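PDB 6XXW: beta-glucuronidase from Dictyoglomus thermophilum, which probably hydrolyses beta-glucuronides as a family 2 glycoside hydrolase, cutting the glycosidic bond that holds a terminal glucuronic acid. Local coordinates for residues P250-E264 and D274-R286. Residues are numbered along the deposited sequence; the frame is centred on the assembly and turned at random.
Sequences PKLWEPGNPYLYNLE and DIYRMDIGIRTVR
I282 enters the tightly packed end of this contact between three residues of 250-264: its CD1 lies 3.6 Å from CE1 of the Y261 ring, its CG2 meets L252 CD2 at the same distance, and P250 stands farther off. The Y261 hydroxyl in turn accepts the backbone N-H of K251, tying the loop to the strand. Here the chains also join through W253 N and I282 O (2.9 Å), while a water bridges K251 O, Y259 O and I282 N. At G281 a side chain would run into W253 CB.

Strands 257-268 and 273-280 form an antiparallel hairpin, with Y261–I280 and L263–M278 as hydrogen-bonded pairs. The face carrying N262, D279, E264 and R277 is polar and partly solvent-exposed, though E264 is buried and R277 also packs on F81 of a second subunit. N262 ND2 gives D279 OD1 a nearly straight bond (2.7 Å, 176°) from above the carboxylate plane, and a water also reaches OD1. R277, extended as far as NE, runs beside E264 and offers NE to OE1 at 3.1 Å; OE1 sits near the guanidinium edge, the two planes almost perpendicular (87°). R228 shares that carboxylate, and E28 takes NH2. A leucine in place of R277 would probably cost both E264 and E28 a charged partner.

The hairpin belongs to the family 2 beta-sandwich domain: I280 and L263 pack against strand 223-228, M278 against strand 198-206, and I282 against strand 209-217.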
ATOM      1  N   PRO A 250      -6.456 -27.281 -44.820  1.00 32.96           N
ATOM      2  CA  PRO A 250      -6.620 -27.196 -43.370  1.00 26.85           C
ATOM      3  C   PRO A 250      -6.373 -25.781 -42.878  1.00 30.06           C
ATOM      4  O   PRO A 250      -5.585 -25.027 -43.453  1.00 29.65           O
ATOM      5  CB  PRO A 250      -5.542 -28.152 -42.847  1.00 25.23           C
ATOM      6  CG  PRO A 250      -4.479 -28.054 -43.873  1.00 28.18           C
ATOM      7  CD  PRO A 250      -5.183 -27.922 -45.188  1.00 27.33           C
ATOM      8  N   LYS A 251      -7.070 -25.422 -41.807  1.00 27.37           N
ATOM      9  CA  LYS A 251      -6.741 -24.235 -41.031  1.00 22.27           C
ATOM     10  C   LYS A 251      -5.926 -24.698 -39.827  1.00 26.47           C
ATOM     11  O   LYS A 251      -6.426 -25.459 -38.987  1.00 23.07           O
ATOM     12  CB  LYS A 251      -8.002 -23.480 -40.600  1.00 32.07           C
ATOM     13  CG  LYS A 251      -8.938 -23.078 -41.753  1.00 31.34           C
ATOM     14  CD  LYS A 251     -10.035 -24.112 -41.945  1.00 41.11           C
ATOM     15  CE  LYS A 251     -10.842 -23.880 -43.221  1.00 49.19           C
ATOM     16  NZ  LYS A 251     -12.136 -24.632 -43.196  1.00 55.24           N
ATOM     17  N   LEU A 252      -4.671 -24.272 -39.766  1.00 24.18           N
ATOM     18  CA  LEU A 252      -3.754 -24.756 -38.744  1.00 21.85           C
ATOM     19  C   LEU A 252      -3.935 -24.008 -37.425  1.00 30.05           C
ATOM     20  O   LEU A 252      -4.254 -22.816 -37.393  1.00 29.75           O
ATOM     21  CB  LEU A 252      -2.304 -24.608 -39.212  1.00 24.90           C
ATOM     22  CG  LEU A 252      -1.963 -25.216 -40.570  1.00 24.87           C
ATOM     23  CD1 LEU A 252      -0.462 -25.134 -40.829  1.00 23.49           C
ATOM     24  CD2 LEU A 252      -2.463 -26.661 -40.636  1.00 27.27           C
ATOM     25  N   TRP A 253      -3.719 -24.734 -36.333  1.00 22.83           N
ATOM     26  CA  TRP A 253      -3.684 -24.146 -35.004  1.00 20.55           C
ATOM     27  C   TRP A 253      -2.313 -23.526 -34.754  1.00 18.41           C
ATOM     28  O   TRP A 253      -1.282 -24.147 -35.030  1.00 21.71           O
ATOM     29  CB  TRP A 253      -3.988 -25.224 -33.958  1.00 23.02           C
ATOM     30  CG  TRP A 253      -4.103 -24.726 -32.550  1.00 20.51           C
ATOM     31  CD1 TRP A 253      -5.263 -24.469 -31.861  1.00 21.11           C
ATOM     32  CD2 TRP A 253      -3.024 -24.452 -31.640  1.00 19.87           C
ATOM     33  NE1 TRP A 253      -4.966 -24.037 -30.583  1.00 18.15           N
ATOM     34  CE2 TRP A 253      -3.603 -24.014 -30.425  1.00 21.15           C
ATOM     35  CE3 TRP A 253      -1.623 -24.514 -31.739  1.00 18.91           C
ATOM     36  CZ2 TRP A 253      -2.829 -23.653 -29.314  1.00 20.33           C
ATOM     37  CZ3 TRP A 253      -0.857 -24.149 -30.638  1.00 18.04           C
ATOM     38  CH2 TRP A 253      -1.461 -23.721 -29.444  1.00 22.33           C
ATOM     39  N   GLU A 254      -2.296 -22.306 -34.228  1.00 19.51           N
ATOM     40  CA  GLU A 254      -1.050 -21.699 -33.778  1.00 22.28           C
ATOM     41  C   GLU A 254      -1.396 -20.499 -32.908  1.00 20.08           C
ATOM     42  O   GLU A 254      -2.542 -20.037 -32.918  1.00 25.27           O
ATOM     43  CB  GLU A 254      -0.155 -21.286 -34.963  1.00 27.09           C
ATOM     44  CG  GLU A 254      -0.776 -20.367 -36.018  1.00 28.56           C
ATOM     45  CD  GLU A 254       0.159 -20.158 -37.227  1.00 34.60           C
ATOM     46  OE1 GLU A 254       0.733 -21.153 -37.732  1.00 29.51           O
ATOM     47  OE2 GLU A 254       0.329 -18.999 -37.665  1.00 36.62           O
ATOM     48  N   PRO A 255      -0.453 -20.013 -32.108  1.00 26.92           N
ATOM     49  CA  PRO A 255      -0.679 -18.741 -31.412  1.00 31.27           C
ATOM     50  C   PRO A 255      -1.022 -17.655 -32.414  1.00 37.26           C
ATOM     51  O   PRO A 255      -0.351 -17.498 -33.441  1.00 37.74           O
ATOM     52  CB  PRO A 255       0.657 -18.476 -30.719  1.00 29.43           C
ATOM     53  CG  PRO A 255       1.228 -19.823 -30.509  1.00 25.05           C
ATOM     54  CD  PRO A 255       0.810 -20.648 -31.700  1.00 25.57           C
ATOM     55  N   GLY A 256      -2.090 -16.913 -32.118  1.00 30.90           N
ATOM     56  CA  GLY A 256      -2.618 -15.916 -33.024  1.00 35.00           C
ATOM     57  C   GLY A 256      -3.643 -16.435 -34.009  1.00 41.16           C
ATOM     58  O   GLY A 256      -4.275 -15.629 -34.707  1.00 38.89           O
ATOM     59  N   ASN A 257      -3.821 -17.752 -34.098  1.00 27.41           N
ATOM     60  CA  ASN A 257      -4.853 -18.349 -34.930  1.00 31.94           C
ATOM     61  C   ASN A 257      -5.238 -19.712 -34.362  1.00 28.51           C
ATOM     62  O   ASN A 257      -4.843 -20.740 -34.926  1.00 26.52           O
ATOM     63  CB  ASN A 257      -4.370 -18.478 -36.377  1.00 32.96           C
ATOM     64  CG  ASN A 257      -5.470 -18.970 -37.309  1.00 51.12           C
ATOM     65  OD1 ASN A 257      -6.359 -18.206 -37.700  1.00 47.62           O
ATOM     66  ND2 ASN A 257      -5.425 -20.256 -37.652  1.00 47.53           N
ATOM     67  N   PRO A 258      -6.001 -19.764 -33.248  1.00 26.24           N
ATOM     68  CA  PRO A 258      -6.292 -21.035 -32.550  1.00 22.07           C
ATOM     69  C   PRO A 258      -7.445 -21.830 -33.159  1.00 27.88           C
ATOM     70  O   PRO A 258      -8.459 -22.094 -32.516  1.00 32.29           O
ATOM     71  CB  PRO A 258      -6.633 -20.552 -31.135  1.00 26.64           C
ATOM     72  CG  PRO A 258      -7.268 -19.208 -31.356  1.00 24.44           C
ATOM     73  CD  PRO A 258      -6.448 -18.592 -32.467  1.00 26.62           C
ATOM     74  N   TYR A 259      -7.287 -22.264 -34.398  1.00 23.02           N
ATOM     75  CA  TYR A 259      -8.377 -22.983 -35.044  1.00 25.27           C
ATOM     76  C   TYR A 259      -8.474 -24.410 -34.505  1.00 23.15           C
ATOM     77  O   TYR A 259      -7.478 -25.141 -34.479  1.00 20.74           O
ATOM     78  CB  TYR A 259      -8.191 -22.991 -36.557  1.00 24.75           C
ATOM     79  CG  TYR A 259      -9.465 -23.377 -37.280  1.00 23.74           C
ATOM     80  CD1 TYR A 259      -9.817 -24.712 -37.447  1.00 22.79           C
ATOM     81  CD2 TYR A 259     -10.320 -22.406 -37.774  1.00 29.11           C
ATOM     82  CE1 TYR A 259     -10.976 -25.068 -38.095  1.00 25.14           C
ATOM     83  CE2 TYR A 259     -11.482 -22.753 -38.421  1.00 33.71           C
ATOM     84  CZ  TYR A 259     -11.806 -24.079 -38.581  1.00 31.92           C
ATOM     85  OH  TYR A 259     -12.967 -24.418 -39.225  1.00 30.38           O
ATOM     86  N   LEU A 260      -9.677 -24.804 -34.071  1.00 19.65           N
ATOM     87  CA  LEU A 260      -9.930 -26.149 -33.560  1.00 21.90           C
ATOM     88  C   LEU A 260     -10.964 -26.872 -34.419  1.00 25.64           C
ATOM     89  O   LEU A 260     -12.000 -26.304 -34.765  1.00 23.55           O
ATOM     90  CB  LEU A 260     -10.411 -26.101 -32.102  1.00 19.85           C
ATOM     91  CG  LEU A 260      -9.394 -25.572 -31.080  1.00 23.70           C
ATOM     92  CD1 LEU A 260     -10.052 -25.340 -29.719  1.00 24.01           C
ATOM     93  CD2 LEU A 260      -8.193 -26.528 -30.953  1.00 19.74           C
ATOM     94  N   TYR A 261     -10.677 -28.124 -34.754  1.00 23.76           N
ATOM     95  CA  TYR A 261     -11.631 -29.049 -35.349  1.00 21.28           C
ATOM     96  C   TYR A 261     -12.183 -29.940 -34.245  1.00 21.47           C
ATOM     97  O   TYR A 261     -11.503 -30.207 -33.252  1.00 24.12           O
ATOM     98  CB  TYR A 261     -10.956 -29.921 -36.420  1.00 19.63           C
ATOM     99  CG  TYR A 261     -10.500 -29.186 -37.660  1.00 22.44           C
ATOM    100  CD1 TYR A 261      -9.306 -28.475 -37.671  1.00 21.70           C
ATOM    101  CD2 TYR A 261     -11.265 -29.201 -38.822  1.00 23.02           C
ATOM    102  CE1 TYR A 261      -8.882 -27.794 -38.805  1.00 20.23           C
ATOM    103  CE2 TYR A 261     -10.851 -28.527 -39.960  1.00 21.14           C
ATOM    104  CZ  TYR A 261      -9.653 -27.826 -39.945  1.00 22.17           C
ATOM    105  OH  TYR A 261      -9.229 -27.157 -41.072  1.00 28.36           O
ATOM    106  N   ASN A 262     -13.413 -30.414 -34.413  1.00 22.06           N
ATOM    107  CA  ASN A 262     -14.021 -31.286 -33.417  1.00 19.61           C
ATOM    108  C   ASN A 262     -13.978 -32.722 -33.920  1.00 23.69           C
ATOM    109  O   ASN A 262     -14.525 -33.029 -34.983  1.00 24.31           O
ATOM    110  CB  ASN A 262     -15.459 -30.888 -33.093  1.00 23.65           C
ATOM    111  CG  ASN A 262     -15.999 -31.635 -31.890  1.00 29.46           C
ATOM    112  OD1 ASN A 262     -16.711 -32.643 -32.029  1.00 31.15           O
ATOM    113  ND2 ASN A 262     -15.642 -31.167 -30.696  1.00 27.35           N
ATOM    114  N   LEU A 263     -13.316 -33.582 -33.160  1.00 20.11           N
ATOM    115  CA  LEU A 263     -13.204 -34.993 -33.485  1.00 21.64           C
ATOM    116  C   LEU A 263     -14.308 -35.739 -32.751  1.00 25.04           C
ATOM    117  O   LEU A 263     -14.395 -35.661 -31.521  1.00 22.00           O
ATOM    118  CB  LEU A 263     -11.834 -35.522 -33.078  1.00 21.33           C
ATOM    119  CG  LEU A 263     -11.539 -36.985 -33.381  1.00 25.16           C
ATOM    120  CD1 LEU A 263     -11.409 -37.185 -34.870  1.00 22.52           C
ATOM    121  CD2 LEU A 263     -10.247 -37.394 -32.667  1.00 23.40           C
ATOM    122  N   GLU A 264     -15.148 -36.452 -33.499  1.00 22.60           N
ATOM    123  CA  GLU A 264     -16.209 -37.267 -32.921  1.00 23.40           C
ATOM    124  C   GLU A 264     -15.929 -38.746 -33.162  1.00 23.00           C
ATOM    125  O   GLU A 264     -15.733 -39.169 -34.307  1.00 26.90           O
ATOM    126  CB  GLU A 264     -17.573 -36.893 -33.503  1.00 24.58           C
ATOM    127  CG  GLU A 264     -18.717 -37.724 -32.931  1.00 28.41           C
ATOM    128  CD  GLU A 264     -20.026 -37.522 -33.688  1.00 34.52           C
ATOM    129  OE1 GLU A 264     -20.542 -36.384 -33.704  1.00 36.83           O
ATOM    130  OE2 GLU A 264     -20.535 -38.507 -34.261  1.00 44.01           O
ATOM    131  N   ASP A 274     -21.354 -45.829 -27.967  1.00 24.19           N
ATOM    132  CA  ASP A 274     -20.622 -44.847 -27.168  1.00 22.46           C
ATOM    133  C   ASP A 274     -20.128 -43.726 -28.071  1.00 24.65           C
ATOM    134  O   ASP A 274     -19.650 -43.980 -29.179  1.00 25.43           O
ATOM    135  CB  ASP A 274     -19.445 -45.515 -26.426  1.00 19.62           C
ATOM    136  CG  ASP A 274     -18.823 -44.621 -25.337  1.00 27.20           C
ATOM    137  OD1 ASP A 274     -19.535 -43.762 -24.752  1.00 23.31           O
ATOM    138  OD2 ASP A 274     -17.615 -44.806 -25.050  1.00 20.91           O
ATOM    139  N   ILE A 275     -20.230 -42.487 -27.591  1.00 21.13           N
ATOM    140  CA  ILE A 275     -19.752 -41.332 -28.338  1.00 21.99           C
ATOM    141  C   ILE A 275     -18.854 -40.488 -27.438  1.00 24.03           C
ATOM    142  O   ILE A 275     -19.222 -40.174 -26.302  1.00 23.38           O
ATOM    143  CB  ILE A 275     -20.915 -40.483 -28.888  1.00 22.35           C
ATOM    144  CG1 ILE A 275     -21.776 -41.315 -29.846  1.00 25.25           C
ATOM    145  CG2 ILE A 275     -20.381 -39.239 -29.581  1.00 25.10           C
ATOM    146  CD1 ILE A 275     -22.971 -40.568 -30.385  1.00 31.50           C
ATOM    147  N   TYR A 276     -17.684 -40.122 -27.947  1.00 20.50           N
ATOM    148  CA  TYR A 276     -16.799 -39.178 -27.273  1.00 21.76           C
ATOM    149  C   TYR A 276     -16.328 -38.160 -28.293  1.00 21.98           C
ATOM    150  O   TYR A 276     -16.000 -38.521 -29.429  1.00 24.33           O
ATOM    151  CB  TYR A 276     -15.593 -39.880 -26.627  1.00 22.09           C
ATOM    152  CG  TYR A 276     -14.804 -39.013 -25.645  1.00 23.35           C
ATOM    153  CD1 TYR A 276     -15.134 -38.975 -24.301  1.00 19.95           C
ATOM    154  CD2 TYR A 276     -13.735 -38.242 -26.076  1.00 22.82           C
ATOM    155  CE1 TYR A 276     -14.409 -38.182 -23.398  1.00 21.58           C
ATOM    156  CE2 TYR A 276     -13.006 -37.451 -25.194  1.00 24.18           C
ATOM    157  CZ  TYR A 276     -13.351 -37.431 -23.853  1.00 25.51           C
ATOM    158  OH  TYR A 276     -12.649 -36.647 -22.972  1.00 22.23           O
ATOM    159  N   ARG A 277     -16.286 -36.889 -27.881  1.00 19.51           N
ATOM    160  CA  ARG A 277     -15.897 -35.792 -28.758  1.00 23.13           C
ATOM    161  C   ARG A 277     -14.783 -34.981 -28.114  1.00 24.49           C
ATOM    162  O   ARG A 277     -14.763 -34.803 -26.890  1.00 23.70           O
ATOM    163  CB  ARG A 277     -17.086 -34.856 -29.067  1.00 24.10           C
ATOM    164  CG  ARG A 277     -18.260 -35.530 -29.733  1.00 27.48           C
ATOM    165  CD  ARG A 277     -19.355 -34.527 -30.077  1.00 29.21           C
ATOM    166  NE  ARG A 277     -20.416 -35.176 -30.829  1.00 28.02           N
ATOM    167  CZ  ARG A 277     -21.456 -35.787 -30.280  1.00 30.11           C
ATOM    168  NH1 ARG A 277     -21.588 -35.821 -28.959  1.00 27.42           N
ATOM    169  NH2 ARG A 277     -22.368 -36.360 -31.058  1.00 30.41           N
ATOM    170  N   MET A 278     -13.866 -34.476 -28.941  1.00 22.60           N
ATOM    171  CA  MET A 278     -12.841 -33.575 -28.436  1.00 23.21           C
ATOM    172  C   MET A 278     -12.424 -32.589 -29.519  1.00 21.88           C
ATOM    173  O   MET A 278     -12.270 -32.962 -30.685  1.00 22.80           O
ATOM    174  CB  MET A 278     -11.618 -34.349 -27.931  1.00 24.93           C
ATOM    175  CG  MET A 278     -10.560 -33.458 -27.312  1.00 24.50           C
ATOM    176  SD  MET A 278      -9.114 -34.426 -26.817  1.00 33.29           S
ATOM    177  CE  MET A 278      -8.022 -33.098 -26.285  1.00 31.27           C
ATOM    178  N   ASP A 279     -12.253 -31.329 -29.129  1.00 23.04           N
ATOM    179  CA  ASP A 279     -11.650 -30.355 -30.026  1.00 20.49           C
ATOM    180  C   ASP A 279     -10.152 -30.610 -30.125  1.00 27.12           C
ATOM    181  O   ASP A 279      -9.463 -30.718 -29.104  1.00 21.56           O
ATOM    182  CB  ASP A 279     -11.889 -28.931 -29.523  1.00 25.52           C
ATOM    183  CG  ASP A 279     -13.315 -28.442 -29.757  1.00 36.06           C
ATOM    184  OD1 ASP A 279     -14.030 -28.981 -30.636  1.00 30.37           O
ATOM    185  OD2 ASP A 279     -13.710 -27.492 -29.054  1.00 38.33           O
ATOM    186  N   ILE A 280      -9.636 -30.670 -31.351  1.00 18.01           N
ATOM    187  CA  ILE A 280      -8.212 -30.874 -31.579  1.00 19.35           C
ATOM    188  C   ILE A 280      -7.719 -29.760 -32.490  1.00 20.90           C
ATOM    189  O   ILE A 280      -8.500 -29.079 -33.149  1.00 23.82           O
ATOM    190  CB  ILE A 280      -7.897 -32.252 -32.203  1.00 23.22           C
ATOM    191  CG1 ILE A 280      -8.602 -32.393 -33.556  1.00 22.57           C
ATOM    192  CG2 ILE A 280      -8.287 -33.393 -31.253  1.00 23.88           C
ATOM    193  CD1 ILE A 280      -8.168 -33.618 -34.323  1.00 24.26           C
ATOM    194  N   GLY A 281      -6.409 -29.593 -32.530  1.00 18.43           N
ATOM    195  CA  GLY A 281      -5.792 -28.598 -33.393  1.00 20.90           C
ATOM    196  C   GLY A 281      -4.739 -29.236 -34.273  1.00 23.96           C
ATOM    197  O   GLY A 281      -4.031 -30.151 -33.851  1.00 27.06           O
ATOM    198  N   ILE A 282      -4.652 -28.756 -35.505  1.00 23.28           N
ATOM    199  CA  ILE A 282      -3.711 -29.283 -36.487  1.00 22.63           C
ATOM    200  C   ILE A 282      -2.468 -28.396 -36.469  1.00 21.25           C
ATOM    201  O   ILE A 282      -2.501 -27.249 -36.929  1.00 23.06           O
ATOM    202  CB  ILE A 282      -4.338 -29.342 -37.889  1.00 24.54           C
ATOM    203  CG1 ILE A 282      -5.490 -30.354 -37.928  1.00 26.20           C
ATOM    204  CG2 ILE A 282      -3.280 -29.691 -38.934  1.00 19.36           C
ATOM    205  CD1 ILE A 282      -6.326 -30.269 -39.209  1.00 22.12           C
ATOM    206  N   ARG A 283      -1.363 -28.919 -35.934  1.00 18.91           N
ATOM    207  CA  ARG A 283      -0.101 -28.192 -35.951  1.00 20.86           C
ATOM    208  C   ARG A 283       1.057 -29.169 -35.799  1.00 20.09           C
ATOM    209  O   ARG A 283       0.904 -30.255 -35.234  1.00 23.60           O
ATOM    210  CB  ARG A 283      -0.036 -27.132 -34.843  1.00 22.11           C
ATOM    211  CG  ARG A 283       0.768 -27.554 -33.603  1.00 23.29           C
ATOM    212  CD  ARG A 283      -0.141 -28.271 -32.648  1.00 27.42           C
ATOM    213  NE  ARG A 283       0.502 -28.713 -31.403  1.00 20.50           N
ATOM    214  CZ  ARG A 283       1.216 -29.830 -31.271  1.00 24.78           C
ATOM    215  NH1 ARG A 283       1.436 -30.618 -32.321  1.00 20.51           N
ATOM    216  NH2 ARG A 283       1.702 -30.167 -30.081  1.00 20.08           N
ATOM    217  N   THR A 284       2.226 -28.755 -36.285  1.00 20.34           N
ATOM    218  CA  THR A 284       3.459 -29.504 -36.089  1.00 22.79           C
ATOM    219  C   THR A 284       4.420 -28.691 -35.238  1.00 21.77           C
ATOM    220  O   THR A 284       4.387 -27.454 -35.243  1.00 25.38           O
ATOM    221  CB  THR A 284       4.147 -29.854 -37.414  1.00 24.45           C
ATOM    222  OG1 THR A 284       4.490 -28.645 -38.101  1.00 24.55           O
ATOM    223  CG2 THR A 284       3.225 -30.698 -38.288  1.00 28.43           C
ATOM    224  N   VAL A 285       5.288 -29.394 -34.521  1.00 23.35           N
ATOM    225  CA  VAL A 285       6.341 -28.756 -33.741  1.00 24.20           C
ATOM    226  C   VAL A 285       7.645 -29.509 -33.979  1.00 22.72           C
ATOM    227  O   VAL A 285       7.670 -30.746 -33.990  1.00 24.72           O
ATOM    228  CB  VAL A 285       5.971 -28.680 -32.242  1.00 22.78           C
ATOM    229  CG1 VAL A 285       5.642 -30.049 -31.687  1.00 28.27           C
ATOM    230  CG2 VAL A 285       7.106 -28.048 -31.447  1.00 28.16           C
ATOM    231  N   ARG A 286       8.726 -28.759 -34.176  1.00 22.19           N
ATOM    232  CA  ARG A 286      10.005 -29.338 -34.564  1.00 28.02           C
ATOM    233  C   ARG A 286      11.123 -28.369 -34.202  1.00 27.80           C
ATOM    234  O   ARG A 286      10.989 -27.160 -34.410  1.00 26.16           O
ATOM    235  CB  ARG A 286       9.999 -29.620 -36.073  1.00 28.99           C
ATOM    236  CG  ARG A 286      11.176 -30.372 -36.598  1.00 40.98           C
ATOM    237  CD  ARG A 286      10.867 -30.880 -37.990  1.00 41.72           C
ATOM    238  NE  ARG A 286      10.911 -29.825 -38.998  1.00 37.37           N
ATOM    239  CZ  ARG A 286      12.035 -29.353 -39.529  1.00 42.27           C
ATOM    240  NH1 ARG A 286      13.210 -29.832 -39.137  1.00 37.08           N
ATOM    241  NH2 ARG A 286      11.986 -28.407 -40.455  1.00 35.85           N
TER
HETATM  242  O   HOH W   1      -6.514 -26.694 -36.455  1.00 20.99           O
HETATM  243  O   HOH W   2     -14.598 -26.753 -32.831  1.00 40.35           O